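Local coordinates for protein SVS_variant_AS1 (Streptomyces sp. CWA1, PDB 6TJA) that probably acts as a spiroviolene synthase, a class I terpene cyclase that turns a linear diphosphate into a polycyclic diterpene, rebuilt as an engineered ancestral variant, at residues A[89-94]-A[158-163]; A[201-206]-A[292-297]. All blocks are in the same frame, centred on the assembly; numbering follows the deposited sequence.

Overall arrangement
Both contacts tie parts of one all-helical terpene cyclase chain together, at opposite sides of its centre, with contact centres about 30 Å apart and nearest atoms about 18 Å apart. Neither belongs wholly to the core or to the surface: each has two buried residues among its four touching ones, and neither is bridged by a hydrogen bond. Contact 1 joins the end of helix 70-91 to helix 143-169 and grades from a buried apolar pair to an exposed aspartate. Contact 2 lays a connecting segment on helix 289-309 through methyl and methylene groups. Helix 143-169 links them, supplying Arg148 beside contact 2, and both touch the second subunit, through Ala161 in contact 1 and Asp205 in contact 2.

Contact 1: A[89-94]-A[158-163]; sequences HRCDNG and SGVAWQ
Gln163, which faces Asp92 across the contact, is held in helix 143-169 by its N bonding to Gly159 O at 2.9 Å. Beyond the backbone the glutamine runs out nearly extended and brings NE2 to 4.4 Å from Asp92 OD1. That is too long for a hydrogen bond, although the modelled amide turns its nitrogen end to the carboxylate and a weak attraction is plausible. Deeper in, the contact is apolar. Val160 CG1 stands anti to its backbone N (chi1 175°), which aims this methyl at Cys91, where it lies 3.7 Å from CB. The same methyl is 3.8 Å from Cys91 SG, nearly the same distance, and therefore packs alongside the CB-SG bond instead of meeting the sulfur head on. Phe103 of helix 100-115 touches both Cys91 and Val160 and completes the apolar cluster. Next to Val160 in the chain, Ala161 O accepts a hydrogen bond from Asn104 ND2 of the second subunit.

Asp92 closes the sequence Asp87-Asp88-His89-Arg90-Cys91-Asp92, which fits the aspartate-rich motif that binds magnesium in class I terpene cyclases. The contact is thus an apolar Cys91-Val160 pair, with a carboxylate that makes no hydrogen bond to segment 158-163 facing an amide at its exposed margin.

Contact 2: A[201-206]-A[292-297]; sequences AEVPDR and STYLQG
Tyr294 meets Val203 where a short connection of the all-helical class I terpene cyclase fold, running from helix 195-199 into helix 205-208, lies against helix 289-309. At the root of the tyrosine, CB is 3.9 Å from Val203 CG2, and this methylene makes the closest approach of the pair. CG then stands anti to the backbone N (chi1 177°), carrying the ring away from the valine, toward helix 211-231; the two side chains cross at about a right angle, and Val203 CG2 lies oblique to the ring, 4.4 Å from Tyr294 CG. Farther along, the tyrosine packs among Leu195, Met208 and Val213, and its OH ends in a hydrogen bond with Thr217 OG1 on helix 211-231. The buried phenol therefore has a polar partner, and the side chain as a whole reaches from the connection, at CB, to helix 211-231, at OH.

The valine is steadied through its main chain as well: its N bonds to Glu196 OE2 and its O to Arg148 NH1. Pro204 follows as the N-cap of helix 205-208.

One residue earlier on helix 289-309, Thr293 divides its two branches. OG1 returns to its own helix and hydrogen-bonds Ala289 O, whereas the methyl points across to the connection. There Thr293 CG2 rests 4.1 Å from Ala201 CB, one methyl against another.

Contact 1: A[89-94]-A[158-163]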
loop_
_atom_site.group_PDB
_atom_site.type_symbol
_atom_site.label_atom_id
_atom_site.label_comp_id
_atom_site.label_asym_id
_atom_site.label_seq_id
_atom_site.Cartn_x
_atom_site.Cartn_y
_atom_site.Cartn_z
ATOM N N HIS A 89 15.045 12.869 8.967
ATOM C CA HIS A 89 16.347 12.448 8.508
ATOM C C HIS A 89 16.397 11.787 7.134
ATOM O O HIS A 89 17.433 11.733 6.553
ATOM C CB HIS A 89 16.972 11.468 9.486
ATOM C CG HIS A 89 17.337 12.064 10.792
ATOM N ND1 HIS A 89 16.605 11.848 11.935
ATOM C CD2 HIS A 89 18.361 12.866 11.149
ATOM C CE1 HIS A 89 17.151 12.505 12.936
ATOM N NE2 HIS A 89 18.220 13.129 12.486
ATOM N N ARG A 90 15.296 11.273 6.624
ATOM C CA ARG A 90 15.334 10.562 5.360
ATOM C C ARG A 90 14.367 10.984 4.313
ATOM O O ARG A 90 14.500 10.618 3.197
ATOM C CB ARG A 90 15.035 9.087 5.586
ATOM C CG ARG A 90 15.930 8.393 6.555
ATOM C CD ARG A 90 17.014 7.620 5.854
ATOM N NE ARG A 90 18.135 7.433 6.734
ATOM C CZ ARG A 90 18.538 6.269 7.199
ATOM N NH1 ARG A 90 17.922 5.148 6.867
ATOM N NH2 ARG A 90 19.559 6.238 8.014
ATOM N N CYS A 91 13.389 11.753 4.687
ATOM C CA CYS A 91 12.281 12.138 3.784
ATOM C C CYS A 91 12.421 13.618 3.462
ATOM O O CYS A 91 12.429 13.950 2.286
ATOM C CB CYS A 91 10.920 11.796 4.394
ATOM S SG CYS A 91 10.688 10.018 4.721
ATOM N N ASP A 92 12.567 14.466 4.479
ATOM C CA ASP A 92 12.397 15.944 4.360
ATOM C C ASP A 92 13.752 16.664 4.168
ATOM O O ASP A 92 13.721 17.731 3.560
ATOM C CB ASP A 92 11.590 16.486 5.550
ATOM C CG ASP A 92 10.920 17.821 5.278
ATOM O OD1 ASP A 92 10.245 17.934 4.221
ATOM O OD2 ASP A 92 11.092 18.743 6.113
ATOM N N ASN A 93 14.850 16.151 4.694
ATOM C CA ASN A 93 16.071 16.919 4.700
ATOM C C ASN A 93 17.387 16.465 4.143
ATOM O O ASN A 93 18.127 17.307 3.615
ATOM C CB ASN A 93 16.380 17.322 6.137
ATOM C CG ASN A 93 15.489 18.410 6.633
ATOM O OD1 ASN A 93 15.186 19.323 5.923
ATOM N ND2 ASN A 93 15.042 18.291 7.851
ATOM N N GLY A 94 17.700 15.182 4.193
ATOM C CA GLY A 94 19.005 14.709 3.755
ATOM C C GLY A 94 19.219 14.546 2.271
ATOM O O GLY A 94 18.518 15.092 1.485
ATOM N N SER A 158 4.430 5.986 -0.344
ATOM C CA SER A 158 4.057 6.392 -1.733
ATOM C C SER A 158 3.798 7.897 -1.832
ATOM O O SER A 158 4.041 8.473 -2.888
ATOM C CB SER A 158 2.855 5.659 -2.239
ATOM O OG SER A 158 3.120 4.273 -2.197
ATOM N N GLY A 159 3.213 8.494 -0.808
ATOM C CA GLY A 159 3.003 9.951 -0.785
ATOM C C GLY A 159 4.336 10.666 -0.735
ATOM O O GLY A 159 4.496 11.652 -1.470
ATOM N N VAL A 160 5.241 10.207 0.140
ATOM C CA VAL A 160 6.592 10.804 0.330
ATOM C C VAL A 160 7.361 10.678 -0.994
ATOM O O VAL A 160 7.979 11.658 -1.389
ATOM C CB VAL A 160 7.370 10.178 1.501
ATOM C CG1 VAL A 160 8.771 10.734 1.561
ATOM C CG2 VAL A 160 6.677 10.401 2.849
ATOM N N ALA A 161 7.308 9.524 -1.640
ATOM C CA ALA A 161 7.984 9.250 -2.925
ATOM C C ALA A 161 7.496 10.245 -3.977
ATOM O O ALA A 161 8.340 10.795 -4.672
ATOM C CB ALA A 161 7.736 7.811 -3.361
ATOM N N TRP A 162 6.184 10.473 -4.058
ATOM C CA TRP A 162 5.534 11.500 -4.920
ATOM C C TRP A 162 6.084 12.891 -4.581
ATOM O O TRP A 162 6.543 13.615 -5.490
ATOM C CB TRP A 162 4.027 11.428 -4.694
ATOM C CG TRP A 162 3.138 12.234 -5.592
ATOM C CD1 TRP A 162 3.455 13.225 -6.473
ATOM C CD2 TRP A 162 1.705 12.120 -5.616
ATOM N NE1 TRP A 162 2.327 13.692 -7.089
ATOM C CE2 TRP A 162 1.240 13.025 -6.590
ATOM C CE3 TRP A 162 0.793 11.285 -4.959
ATOM C CZ2 TRP A 162 -0.116 13.144 -6.888
ATOM C CZ3 TRP A 162 -0.545 11.407 -5.254
ATOM C CH2 TRP A 162 -0.989 12.314 -6.219
ATOM N N GLN A 163 6.036 13.250 -3.305
ATOM C CA GLN A 163 6.545 14.555 -2.826
ATOM C C GLN A 163 8.004 14.768 -3.261
ATOM O O GLN A 163 8.280 15.811 -3.878
ATOM C CB GLN A 163 6.388 14.655 -1.318
ATOM C CG GLN A 163 6.258 16.090 -0.856
ATOM C CD GLN A 163 6.786 16.250 0.545
ATOM O OE1 GLN A 163 6.145 15.840 1.524
ATOM N NE2 GLN A 163 7.974 16.836 0.625
#

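Contact 2: A[201-206]-A[292-297]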
loop_
_atom_site.group_PDB
_atom_site.type_symbol
_atom_site.label_atom_id
_atom_site.label_comp_id
_atom_site.label_asym_id
_atom_site.label_seq_id
_atom_site.Cartn_x
_atom_site.Cartn_y
_atom_site.Cartn_z
ATOM N N ALA A 201 -9.973 -2.505 20.352
ATOM C CA ALA A 201 -11.327 -2.626 19.781
ATOM C C ALA A 201 -11.212 -2.989 18.279
ATOM O O ALA A 201 -11.258 -2.066 17.469
ATOM C CB ALA A 201 -12.094 -1.343 20.090
ATOM N N GLU A 202 -11.110 -4.279 17.919
ATOM C CA GLU A 202 -11.018 -4.742 16.495
ATOM C C GLU A 202 -12.290 -4.402 15.685
ATOM O O GLU A 202 -13.356 -5.032 15.905
ATOM C CB GLU A 202 -10.723 -6.236 16.365
ATOM C CG GLU A 202 -10.336 -6.605 14.918
ATOM C CD GLU A 202 -10.093 -8.073 14.556
ATOM O OE1 GLU A 202 -10.565 -8.993 15.317
ATOM O OE2 GLU A 202 -9.425 -8.310 13.513
ATOM N N VAL A 203 -12.189 -3.503 14.698
ATOM C CA VAL A 203 -13.355 -3.126 13.834
ATOM C C VAL A 203 -13.519 -4.203 12.765
ATOM O O VAL A 203 -12.572 -4.473 12.037
ATOM C CB VAL A 203 -13.162 -1.741 13.200
ATOM C CG1 VAL A 203 -14.385 -1.267 12.431
ATOM C CG2 VAL A 203 -12.722 -0.726 14.231
ATOM N N PRO A 204 -14.685 -4.799 12.631
ATOM C CA PRO A 204 -14.871 -5.802 11.592
ATOM C C PRO A 204 -14.694 -5.234 10.185
ATOM O O PRO A 204 -15.030 -4.124 9.955
ATOM C CB PRO A 204 -16.293 -6.265 11.816
ATOM C CG PRO A 204 -16.634 -5.846 13.162
ATOM C CD PRO A 204 -15.877 -4.620 13.438
ATOM N N ASP A 205 -14.141 -6.008 9.278
ATOM C CA ASP A 205 -13.920 -5.605 7.882
ATOM C C ASP A 205 -15.124 -4.894 7.245
ATOM O O ASP A 205 -14.983 -3.876 6.668
ATOM C CB ASP A 205 -13.575 -6.814 7.010
ATOM C CG ASP A 205 -12.070 -7.022 6.770
ATOM O OD1 ASP A 205 -11.201 -6.527 7.474
ATOM O OD2 ASP A 205 -11.721 -7.776 5.870
ATOM N N ARG A 206 -16.299 -5.468 7.375
ATOM C CA ARG A 206 -17.496 -4.931 6.814
ATOM C C ARG A 206 -17.834 -3.539 7.309
ATOM O O ARG A 206 -18.456 -2.796 6.637
ATOM C CB ARG A 206 -18.664 -5.926 6.947
ATOM C CG ARG A 206 -19.593 -5.691 8.102
ATOM C CD ARG A 206 -20.067 -6.947 8.807
ATOM N NE ARG A 206 -19.909 -6.816 10.255
ATOM C CZ ARG A 206 -20.636 -6.013 11.026
ATOM N NH1 ARG A 206 -21.607 -5.283 10.508
ATOM N NH2 ARG A 206 -20.390 -5.940 12.316
ATOM N N SER A 292 -17.676 2.670 16.740
ATOM C CA SER A 292 -17.927 3.881 17.553
ATOM C C SER A 292 -16.618 4.357 18.177
ATOM O O SER A 292 -16.336 5.530 18.069
ATOM C CB SER A 292 -18.986 3.654 18.607
ATOM O OG SER A 292 -20.213 3.342 17.975
ATOM N N THR A 293 -15.865 3.451 18.791
ATOM C CA THR A 293 -14.563 3.741 19.434
ATOM C C THR A 293 -13.598 4.334 18.393
ATOM O O THR A 293 -12.972 5.376 18.676
ATOM C CB THR A 293 -14.049 2.458 20.081
ATOM O OG1 THR A 293 -15.002 2.099 21.081
ATOM C CG2 THR A 293 -12.681 2.637 20.680
ATOM N N TYR A 294 -13.432 3.651 17.263
ATOM C CA TYR A 294 -12.623 4.101 16.099
ATOM C C TYR A 294 -13.040 5.539 15.739
ATOM O O TYR A 294 -12.167 6.411 15.745
ATOM C CB TYR A 294 -12.778 3.140 14.911
ATOM C CG TYR A 294 -12.029 3.588 13.683
ATOM C CD1 TYR A 294 -10.648 3.620 13.670
ATOM C CD2 TYR A 294 -12.697 4.030 12.561
ATOM C CE1 TYR A 294 -9.949 4.069 12.563
ATOM C CE2 TYR A 294 -12.019 4.438 11.429
ATOM C CZ TYR A 294 -10.641 4.482 11.436
ATOM O OH TYR A 294 -9.965 4.913 10.332
ATOM N N LEU A 295 -14.327 5.764 15.484
ATOM C CA LEU A 295 -14.834 7.090 15.145
ATOM C C LEU A 295 -14.409 8.134 16.174
ATOM O O LEU A 295 -13.937 9.212 15.812
ATOM C CB LEU A 295 -16.358 7.064 15.024
ATOM C CG LEU A 295 -16.936 6.245 13.869
ATOM C CD1 LEU A 295 -18.416 6.548 13.684
ATOM C CD2 LEU A 295 -16.166 6.507 12.584
ATOM N N GLN A 296 -14.591 7.815 17.454
ATOM C CA GLN A 296 -14.211 8.718 18.537
ATOM C C GLN A 296 -12.739 9.067 18.379
ATOM O O GLN A 296 -12.329 10.214 18.555
ATOM C CB GLN A 296 -14.455 8.061 19.895
ATOM C CG GLN A 296 -15.518 8.744 20.737
ATOM C CD GLN A 296 -15.973 7.889 21.904
ATOM O OE1 GLN A 296 -16.833 7.021 21.754
ATOM N NE2 GLN A 296 -15.396 8.131 23.075
ATOM N N GLY A 297 -11.953 8.051 18.044
ATOM C CA GLY A 297 -10.507 8.202 17.807
ATOM C C GLY A 297 -10.207 9.206 16.701
ATOM O O GLY A 297 -9.329 10.074 16.886
#